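Local coordinates for protein amine Dehydrogenase (Pseudomonas putida, PDB 1JMX) that probably transfers electrons as the heme-binding alpha subunit of a quinohemoprotein amine dehydrogenase, carrying two heme c groups, at residues A[147-150]-A[151-155]; A[161-164]-A[165-169]; A[407-410]-A[411-414]. One frame throughout, in Å; residues are numbered along the deposited sequence.

Contact 1 of 3, residues A[147-150]-A[151-155]; sequences IALQ and QVVPD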
ATOM      1  N   ILE A 147     -19.273 -12.693   1.803  1.00 13.18           N
ATOM      2  CA  ILE A 147     -18.171 -13.519   2.289  1.00 14.59           C
ATOM      3  C   ILE A 147     -17.560 -12.892   3.545  1.00 15.00           C
ATOM      4  O   ILE A 147     -17.292 -13.578   4.535  1.00 16.22           O
ATOM      5  CB  ILE A 147     -17.075 -13.663   1.178  1.00 14.77           C
ATOM      6  CG1 ILE A 147     -17.570 -14.583   0.059  1.00 15.11           C
ATOM      7  CG2 ILE A 147     -15.770 -14.172   1.747  1.00 16.52           C
ATOM      8  CD1 ILE A 147     -16.688 -14.565  -1.166  1.00 13.40           C
ATOM      9  N   ALA A 148     -17.362 -11.579   3.509  1.00 14.17           N
ATOM     10  CA  ALA A 148     -16.764 -10.864   4.630  1.00 14.11           C
ATOM     11  C   ALA A 148     -17.651 -10.885   5.876  1.00 14.51           C
ATOM     12  O   ALA A 148     -17.159 -11.037   6.989  1.00 16.46           O
ATOM     13  CB  ALA A 148     -16.437  -9.434   4.221  1.00 11.29           C
ATOM     14  N   LEU A 149     -18.959 -10.773   5.679  1.00 13.65           N
ATOM     15  CA  LEU A 149     -19.902 -10.768   6.790  1.00 13.92           C
ATOM     16  C   LEU A 149     -20.241 -12.160   7.312  1.00 13.88           C
ATOM     17  O   LEU A 149     -20.335 -12.363   8.519  1.00 15.83           O
ATOM     18  CB  LEU A 149     -21.192 -10.044   6.395  1.00 11.91           C
ATOM     19  CG  LEU A 149     -21.110  -8.548   6.063  1.00 12.44           C
ATOM     20  CD1 LEU A 149     -22.449  -8.056   5.546  1.00 12.65           C
ATOM     21  CD2 LEU A 149     -20.673  -7.751   7.285  1.00 12.59           C
ATOM     22  N   GLN A 150     -20.409 -13.114   6.403  1.00 15.03           N
ATOM     23  CA  GLN A 150     -20.773 -14.475   6.780  1.00 16.48           C
ATOM     24  C   GLN A 150     -19.623 -15.420   7.113  1.00 16.21           C
ATOM     25  O   GLN A 150     -19.772 -16.295   7.958  1.00 16.04           O
ATOM     26  CB  GLN A 150     -21.659 -15.100   5.705  1.00 18.77           C
ATOM     27  CG  GLN A 150     -23.030 -14.456   5.595  1.00 23.24           C
ATOM     28  CD  GLN A 150     -23.757 -14.849   4.323  1.00 25.80           C
ATOM     29  OE1 GLN A 150     -24.308 -13.998   3.623  1.00 27.84           O
ATOM     30  NE2 GLN A 150     -23.751 -16.145   4.007  1.00 30.20           N
ATOM     31  N   GLN A 151     -18.490 -15.260   6.441  1.00 16.67           N
ATOM     32  CA  GLN A 151     -17.337 -16.117   6.689  1.00 18.71           C
ATOM     33  C   GLN A 151     -16.284 -15.462   7.565  1.00 17.56           C
ATOM     34  O   GLN A 151     -15.895 -16.010   8.596  1.00 18.04           O
ATOM     35  CB  GLN A 151     -16.668 -16.526   5.376  1.00 21.53           C
ATOM     36  CG  GLN A 151     -16.944 -17.935   4.907  1.00 27.78           C
ATOM     37  CD  GLN A 151     -18.309 -18.085   4.286  1.00 32.08           C
ATOM     38  OE1 GLN A 151     -19.127 -18.888   4.751  1.00 36.85           O
ATOM     39  NE2 GLN A 151     -18.573 -17.318   3.227  1.00 33.67           N
ATOM     40  N   VAL A 152     -15.841 -14.280   7.150  1.00 17.51           N
ATOM     41  CA  VAL A 152     -14.785 -13.551   7.845  1.00 16.27           C
ATOM     42  C   VAL A 152     -15.117 -12.992   9.224  1.00 15.69           C
ATOM     43  O   VAL A 152     -14.350 -13.195  10.164  1.00 16.19           O
ATOM     44  CB  VAL A 152     -14.198 -12.427   6.951  1.00 16.55           C
ATOM     45  CG1 VAL A 152     -12.990 -11.779   7.629  1.00 16.32           C
ATOM     46  CG2 VAL A 152     -13.804 -12.988   5.580  1.00 15.43           C
ATOM     47  N   VAL A 153     -16.245 -12.298   9.359  1.00 15.91           N
ATOM     48  CA  VAL A 153     -16.616 -11.723  10.654  1.00 14.58           C
ATOM     49  C   VAL A 153     -16.630 -12.770  11.781  1.00 15.04           C
ATOM     50  O   VAL A 153     -16.046 -12.541  12.832  1.00 15.77           O
ATOM     51  CB  VAL A 153     -17.957 -10.932  10.585  1.00 13.50           C
ATOM     52  CG1 VAL A 153     -18.434 -10.563  11.982  1.00 10.17           C
ATOM     53  CG2 VAL A 153     -17.774  -9.675   9.745  1.00 11.08           C
ATOM     54  N   PRO A 154     -17.289 -13.929  11.567  1.00 15.15           N
ATOM     55  CA  PRO A 154     -17.355 -14.994  12.578  1.00 16.24           C
ATOM     56  C   PRO A 154     -15.984 -15.618  12.891  1.00 16.89           C
ATOM     57  O   PRO A 154     -15.751 -16.092  13.999  1.00 17.62           O
ATOM     58  CB  PRO A 154     -18.279 -16.017  11.928  1.00 14.75           C
ATOM     59  CG  PRO A 154     -19.154 -15.187  11.072  1.00 14.73           C
ATOM     60  CD  PRO A 154     -18.179 -14.253  10.438  1.00 14.98           C
ATOM     61  N   ASP A 155     -15.097 -15.640  11.901  1.00 17.69           N
ATOM     62  CA  ASP A 155     -13.757 -16.193  12.077  1.00 18.27           C
ATOM     63  C   ASP A 155     -12.935 -15.201  12.895  1.00 16.72           C
ATOM     64  O   ASP A 155     -12.258 -15.585  13.844  1.00 17.51           O
ATOM     65  CB  ASP A 155     -13.097 -16.448  10.706  1.00 20.54           C
ATOM     66  CG  ASP A 155     -11.758 -17.177  10.814  1.00 25.11           C
ATOM     67  OD1 ASP A 155     -10.754 -16.688  10.240  1.00 26.17           O
ATOM     68  OD2 ASP A 155     -11.712 -18.250  11.461  1.00 27.99           O
TER
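I147 O accepts from both Q151 N and V152 N in this stretch of helix, a small example of how a helical turn can widen without losing its hydrogen bonds. V152 N reaches I147 O at 3.1 Å, lying in the carbonyl plane, and the bond is nearly straight at 164°. The shorter bond, from Q151 N to I147 O at 2.8 Å, is more bent, its donor tilted 33° out of that plane. One residue further on, V153 N binds A148 O, again at 2.8 Å. Acceptors five residues back make this a pi-type turn within helix 144-159. Where the next amide would follow stands P154, which has no N-H to give; its CD lies 3.5 Å from L149 O and its CG rests by Q150 O, and the helix kinks here. Outside the backbone the contacts are between side chains of successive turns. V152 keeps CG2 beside its backbone N, which brings that methyl over the I147 turn, 4.5 Å from I147 CG2. V153 CG2 sits in the equivalent place, 3.1 Å from A148 O and 4.3 Å from L149 CD2. The chain of Q151 bends at chi2 (77°), laying its amide back alongside I147, with NE2 near I147 CA. V152 also packs on helix 94-100, near C100 and the heme bonded to it, while A148, L149 and V153 face helix 116-129 through V123.

Contact 2 of 3, residues A[161-164]-A[165-169]; sequences PLES and AAWAE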
ATOM      1  N   PRO A 161     -11.328 -12.496  19.895  1.00 16.71           N
ATOM      2  CA  PRO A 161     -12.477 -12.088  20.712  1.00 16.49           C
ATOM      3  C   PRO A 161     -12.170 -11.019  21.744  1.00 16.88           C
ATOM      4  O   PRO A 161     -11.050 -10.926  22.239  1.00 18.12           O
ATOM      5  CB  PRO A 161     -12.870 -13.391  21.394  1.00 16.76           C
ATOM      6  CG  PRO A 161     -11.548 -14.020  21.653  1.00 16.53           C
ATOM      7  CD  PRO A 161     -10.816 -13.802  20.349  1.00 16.68           C
ATOM      8  N   LEU A 162     -13.187 -10.243  22.096  1.00 17.39           N
ATOM      9  CA  LEU A 162     -13.053  -9.180  23.086  1.00 19.38           C
ATOM     10  C   LEU A 162     -12.638  -9.784  24.426  1.00 21.05           C
ATOM     11  O   LEU A 162     -11.737  -9.287  25.092  1.00 20.71           O
ATOM     12  CB  LEU A 162     -14.384  -8.441  23.231  1.00 18.62           C
ATOM     13  CG  LEU A 162     -14.390  -6.967  23.643  1.00 18.75           C
ATOM     14  CD1 LEU A 162     -14.732  -6.815  25.102  1.00 20.63           C
ATOM     15  CD2 LEU A 162     -13.068  -6.302  23.304  1.00 18.72           C
ATOM     16  N   GLU A 163     -13.294 -10.876  24.810  1.00 23.06           N
ATOM     17  CA  GLU A 163     -12.965 -11.536  26.066  1.00 25.02           C
ATOM     18  C   GLU A 163     -12.136 -12.796  25.886  1.00 22.94           C
ATOM     19  O   GLU A 163     -12.352 -13.585  24.968  1.00 22.85           O
ATOM     20  CB  GLU A 163     -14.222 -11.832  26.893  1.00 27.70           C
ATOM     21  CG  GLU A 163     -14.261 -11.064  28.245  1.00 34.76           C
ATOM     22  CD  GLU A 163     -13.166 -11.493  29.253  1.00 37.48           C
ATOM     23  OE1 GLU A 163     -13.505 -12.248  30.202  1.00 39.06           O
ATOM     24  OE2 GLU A 163     -11.987 -11.051  29.126  1.00 36.65           O
ATOM     25  N   SER A 164     -11.164 -12.951  26.774  1.00 22.33           N
ATOM     26  CA  SER A 164     -10.273 -14.097  26.774  1.00 22.04           C
ATOM     27  C   SER A 164      -9.706 -14.237  28.181  1.00 20.83           C
ATOM     28  O   SER A 164      -9.690 -13.274  28.952  1.00 19.12           O
ATOM     29  CB  SER A 164      -9.136 -13.893  25.758  1.00 21.82           C
ATOM     30  OG  SER A 164      -8.268 -12.843  26.156  1.00 22.31           O
ATOM     31  N   ALA A 165      -9.258 -15.441  28.514  1.00 20.97           N
ATOM     32  CA  ALA A 165      -8.686 -15.701  29.827  1.00 22.48           C
ATOM     33  C   ALA A 165      -7.412 -14.880  30.008  1.00 22.94           C
ATOM     34  O   ALA A 165      -7.157 -14.340  31.081  1.00 23.93           O
ATOM     35  CB  ALA A 165      -8.388 -17.188  29.974  1.00 23.68           C
ATOM     36  N   ALA A 166      -6.649 -14.758  28.924  1.00 23.32           N
ATOM     37  CA  ALA A 166      -5.393 -14.013  28.907  1.00 22.73           C
ATOM     38  C   ALA A 166      -5.546 -12.570  29.372  1.00 22.61           C
ATOM     39  O   ALA A 166      -4.755 -12.076  30.179  1.00 23.38           O
ATOM     40  CB  ALA A 166      -4.802 -14.049  27.504  1.00 22.79           C
ATOM     41  N   TRP A 167      -6.554 -11.889  28.839  1.00 22.18           N
ATOM     42  CA  TRP A 167      -6.814 -10.504  29.197  1.00 21.12           C
ATOM     43  C   TRP A 167      -7.301 -10.378  30.635  1.00 20.98           C
ATOM     44  O   TRP A 167      -6.935  -9.439  31.342  1.00 21.22           O
ATOM     45  CB  TRP A 167      -7.852  -9.900  28.247  1.00 19.76           C
ATOM     46  CG  TRP A 167      -8.216  -8.494  28.589  1.00 17.75           C
ATOM     47  CD1 TRP A 167      -9.472  -7.981  28.705  1.00 17.96           C
ATOM     48  CD2 TRP A 167      -7.312  -7.417  28.872  1.00 18.19           C
ATOM     49  NE1 TRP A 167      -9.410  -6.652  29.042  1.00 17.14           N
ATOM     50  CE2 TRP A 167      -8.098  -6.278  29.153  1.00 17.25           C
ATOM     51  CE3 TRP A 167      -5.912  -7.305  28.918  1.00 17.49           C
ATOM     52  CZ2 TRP A 167      -7.535  -5.037  29.475  1.00 16.61           C
ATOM     53  CZ3 TRP A 167      -5.350  -6.073  29.240  1.00 18.27           C
ATOM     54  CH2 TRP A 167      -6.165  -4.954  29.515  1.00 18.42           C
ATOM     55  N   ALA A 168      -8.150 -11.312  31.049  1.00 22.26           N
ATOM     56  CA  ALA A 168      -8.707 -11.316  32.399  1.00 24.80           C
ATOM     57  C   ALA A 168      -7.600 -11.513  33.431  1.00 25.76           C
ATOM     58  O   ALA A 168      -7.528 -10.788  34.431  1.00 26.27           O
ATOM     59  CB  ALA A 168      -9.758 -12.425  32.530  1.00 23.78           C
ATOM     60  N   GLU A 169      -6.729 -12.486  33.163  1.00 27.38           N
ATOM     61  CA  GLU A 169      -5.613 -12.812  34.042  1.00 28.64           C
ATOM     62  C   GLU A 169      -4.500 -11.789  33.984  1.00 27.83           C
ATOM     63  O   GLU A 169      -3.660 -11.725  34.884  1.00 29.02           O
ATOM     64  CB  GLU A 169      -5.086 -14.207  33.731  1.00 31.93           C
ATOM     65  CG  GLU A 169      -5.984 -15.289  34.308  1.00 38.55           C
ATOM     66  CD  GLU A 169      -5.614 -16.690  33.861  1.00 42.23           C
ATOM     67  OE1 GLU A 169      -6.513 -17.399  33.338  1.00 44.27           O
ATOM     68  OE2 GLU A 169      -4.437 -17.091  34.051  1.00 46.08           O
TER
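S164 meets W167 and A168, in the first turn of the helix it precedes, through two hydrogen bonds. Its OG accepts a weak capping bond from W167 N at 3.3 Å, the N-cap arrangement in which a serine side chain meets an amide of the first turn. A chi1 of 67° stands OG between the backbone N and the carbonyl carbon, within reach of that amide; the stronger partner of the same hydroxyl is E74 OE2, to which it is hydrogen-bonded. The carbonyl O of S164 meanwhile takes A168 N at 3.3 Å, which opens the regular bonding of helix 165-173 just after the loop from helix 144-159. On the loop side, the carboxylate of E163 curls back through a bend at chi2, and OE2 accepts a weak bond from S164 N at 3.1 Å. E163 OE2 also comes to the edge of the W167 ring, 4.0 Å from CD1, with the carboxylate and indole planes 69° apart. Two van der Waals contacts lie nearer the cap: W167 CB is 3.6 Å from S164 OG, and A168 CB rests on the S164 carbonyl O at 3.7 Å. R31 meets both segments: its NH2 hydrogen-bonds L162 O, and it makes a cation-pi contact with W167.

Contact 3 of 3, residues A[407-410]-A[411-414]; sequences LRIG and YLPA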
ATOM      1  N   LEU A 407      26.294 -25.496  10.811  1.00 25.70           N
ATOM      2  CA  LEU A 407      26.717 -24.615  11.883  1.00 25.14           C
ATOM      3  C   LEU A 407      26.540 -23.171  11.423  1.00 23.95           C
ATOM      4  O   LEU A 407      27.100 -22.780  10.404  1.00 23.47           O
ATOM      5  CB  LEU A 407      28.206 -24.875  12.152  1.00 24.16           C
ATOM      6  CG  LEU A 407      28.989 -24.565  13.435  1.00 24.39           C
ATOM      7  CD1 LEU A 407      30.358 -24.014  13.024  1.00 23.23           C
ATOM      8  CD2 LEU A 407      28.278 -23.597  14.356  1.00 23.38           C
ATOM      9  N   ARG A 408      25.712 -22.401  12.123  1.00 23.69           N
ATOM     10  CA  ARG A 408      25.555 -20.996  11.770  1.00 22.95           C
ATOM     11  C   ARG A 408      26.687 -20.269  12.498  1.00 21.19           C
ATOM     12  O   ARG A 408      26.739 -20.257  13.727  1.00 20.52           O
ATOM     13  CB  ARG A 408      24.195 -20.435  12.202  1.00 24.52           C
ATOM     14  CG  ARG A 408      23.988 -18.979  11.735  1.00 26.98           C
ATOM     15  CD  ARG A 408      22.587 -18.457  12.021  1.00 30.11           C
ATOM     16  NE  ARG A 408      22.569 -17.374  13.008  1.00 34.21           N
ATOM     17  CZ  ARG A 408      22.703 -16.081  12.720  1.00 35.59           C
ATOM     18  NH1 ARG A 408      22.870 -15.686  11.467  1.00 38.42           N
ATOM     19  NH2 ARG A 408      22.698 -15.174  13.688  1.00 37.45           N
ATOM     20  N   ILE A 409      27.638 -19.753  11.726  1.00 20.71           N
ATOM     21  CA  ILE A 409      28.774 -19.041  12.278  1.00 20.05           C
ATOM     22  C   ILE A 409      28.325 -17.696  12.834  1.00 20.41           C
ATOM     23  O   ILE A 409      28.518 -17.409  14.014  1.00 20.13           O
ATOM     24  CB  ILE A 409      29.889 -18.818  11.208  1.00 20.49           C
ATOM     25  CG1 ILE A 409      30.648 -20.120  10.914  1.00 21.29           C
ATOM     26  CG2 ILE A 409      30.902 -17.806  11.701  1.00 19.10           C
ATOM     27  CD1 ILE A 409      29.833 -21.223  10.336  1.00 23.03           C
ATOM     28  N   GLY A 410      27.734 -16.875  11.968  1.00 20.20           N
ATOM     29  CA  GLY A 410      27.270 -15.562  12.378  1.00 19.07           C
ATOM     30  C   GLY A 410      27.309 -14.616  11.200  1.00 19.66           C
ATOM     31  O   GLY A 410      27.270 -15.048  10.054  1.00 19.43           O
ATOM     32  N   TYR A 411      27.380 -13.321  11.476  1.00 20.18           N
ATOM     33  CA  TYR A 411      27.429 -12.318  10.418  1.00 21.04           C
ATOM     34  C   TYR A 411      28.879 -11.928  10.170  1.00 21.30           C
ATOM     35  O   TYR A 411      29.477 -11.217  10.978  1.00 22.37           O
ATOM     36  CB  TYR A 411      26.620 -11.083  10.816  1.00 21.66           C
ATOM     37  CG  TYR A 411      25.129 -11.322  10.935  1.00 22.79           C
ATOM     38  CD1 TYR A 411      24.401 -10.775  11.992  1.00 23.60           C
ATOM     39  CD2 TYR A 411      24.439 -12.053   9.967  1.00 23.45           C
ATOM     40  CE1 TYR A 411      23.021 -10.946  12.082  1.00 24.74           C
ATOM     41  CE2 TYR A 411      23.058 -12.229  10.043  1.00 22.63           C
ATOM     42  CZ  TYR A 411      22.358 -11.673  11.103  1.00 24.17           C
ATOM     43  OH  TYR A 411      20.998 -11.856  11.200  1.00 26.22           O
ATOM     44  N   LEU A 412      29.439 -12.395   9.053  1.00 21.44           N
ATOM     45  CA  LEU A 412      30.829 -12.112   8.704  1.00 20.77           C
ATOM     46  C   LEU A 412      30.985 -10.940   7.750  1.00 20.92           C
ATOM     47  O   LEU A 412      30.143 -10.720   6.884  1.00 21.39           O
ATOM     48  CB  LEU A 412      31.491 -13.356   8.100  1.00 19.70           C
ATOM     49  CG  LEU A 412      31.668 -14.580   9.002  1.00 20.27           C
ATOM     50  CD1 LEU A 412      32.472 -15.642   8.281  1.00 20.33           C
ATOM     51  CD2 LEU A 412      32.379 -14.180  10.268  1.00 21.01           C
ATOM     52  N   PRO A 413      32.076 -10.168   7.900  1.00 20.96           N
ATOM     53  CA  PRO A 413      32.343  -9.012   7.040  1.00 20.86           C
ATOM     54  C   PRO A 413      32.439  -9.423   5.572  1.00 20.88           C
ATOM     55  O   PRO A 413      32.919 -10.512   5.244  1.00 21.32           O
ATOM     56  CB  PRO A 413      33.671  -8.482   7.581  1.00 21.19           C
ATOM     57  CG  PRO A 413      34.324  -9.707   8.165  1.00 22.13           C
ATOM     58  CD  PRO A 413      33.169 -10.356   8.872  1.00 21.04           C
ATOM     59  N   ALA A 414      31.963  -8.554   4.689  1.00 21.00           N
ATOM     60  CA  ALA A 414      31.980  -8.857   3.271  1.00 20.03           C
ATOM     61  C   ALA A 414      31.949  -7.635   2.383  1.00 19.79           C
ATOM     62  O   ALA A 414      31.760  -6.508   2.836  1.00 20.34           O
ATOM     63  CB  ALA A 414      30.793  -9.753   2.932  1.00 21.71           C
TER
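R408 and Y411 meet as a cation-pi pair, a worked case of a charged group and a ring probably brought to the same side by a local irregularity in a strand. R408 CZ stands 5.0 Å from the centroid of the Y411 ring and 23° off its normal, so the cation lies over the face. The guanidinium is not laid flat on the ring, however: the two planes are 75° apart, and it presents its edge, with NH1 3.7 Å from Y411 CE2 and 4.1 Å from CZ. R408 reaches this place with CG anti to its backbone N and an extended start, then turns at chi3. A salt bridge from NH1 to E396 OE2, on the neighbouring strand 391-400, fixes the same end of the group. An alanine here in place of Y411 would remove the ring, and the R408 guanidinium, left with E396, would probably be freer to turn. Near the ring's root, Y411 CB lies 3.6 Å from G410 C. Away from the ring, I409 CG2 touches L412 CD2 at 4.2 Å, a purely apolar meeting that F293 and Y362 extend with their own side chains. The backbone probably helps to set both pairs. G410 adopts a backbone shape in which a beta carbon would collide with the carbonyl O of I409. Both I409 and G410 bond to A397, two residues opposite one, which makes this a beta bulge in the hairpin of strands 391-400 and 406-420, in the E-set domain IV.

Overall arrangement
Contacts 1 and 2 follow one another along the chain, on helix 144-159 and at the start of helix 165-173. Their centres are 22 Å apart and their nearest atoms about 7 Å, so they do not touch. Both belong to the heme-binding region. The V152 side chain of contact 1 is about 5 Å from a bound heme c; in contact 2 the L162 side chain is about 11 Å from a bound heme c but about 5 Å from the side chains of Q30 and R114, which bind the other heme. Contact 3 lies in domain IV, away from both hemes, its centre 46 Å from that of contact 1 and 42 Å from that of contact 2; the I409 side chain is about 13 Å from a bound nickel ion.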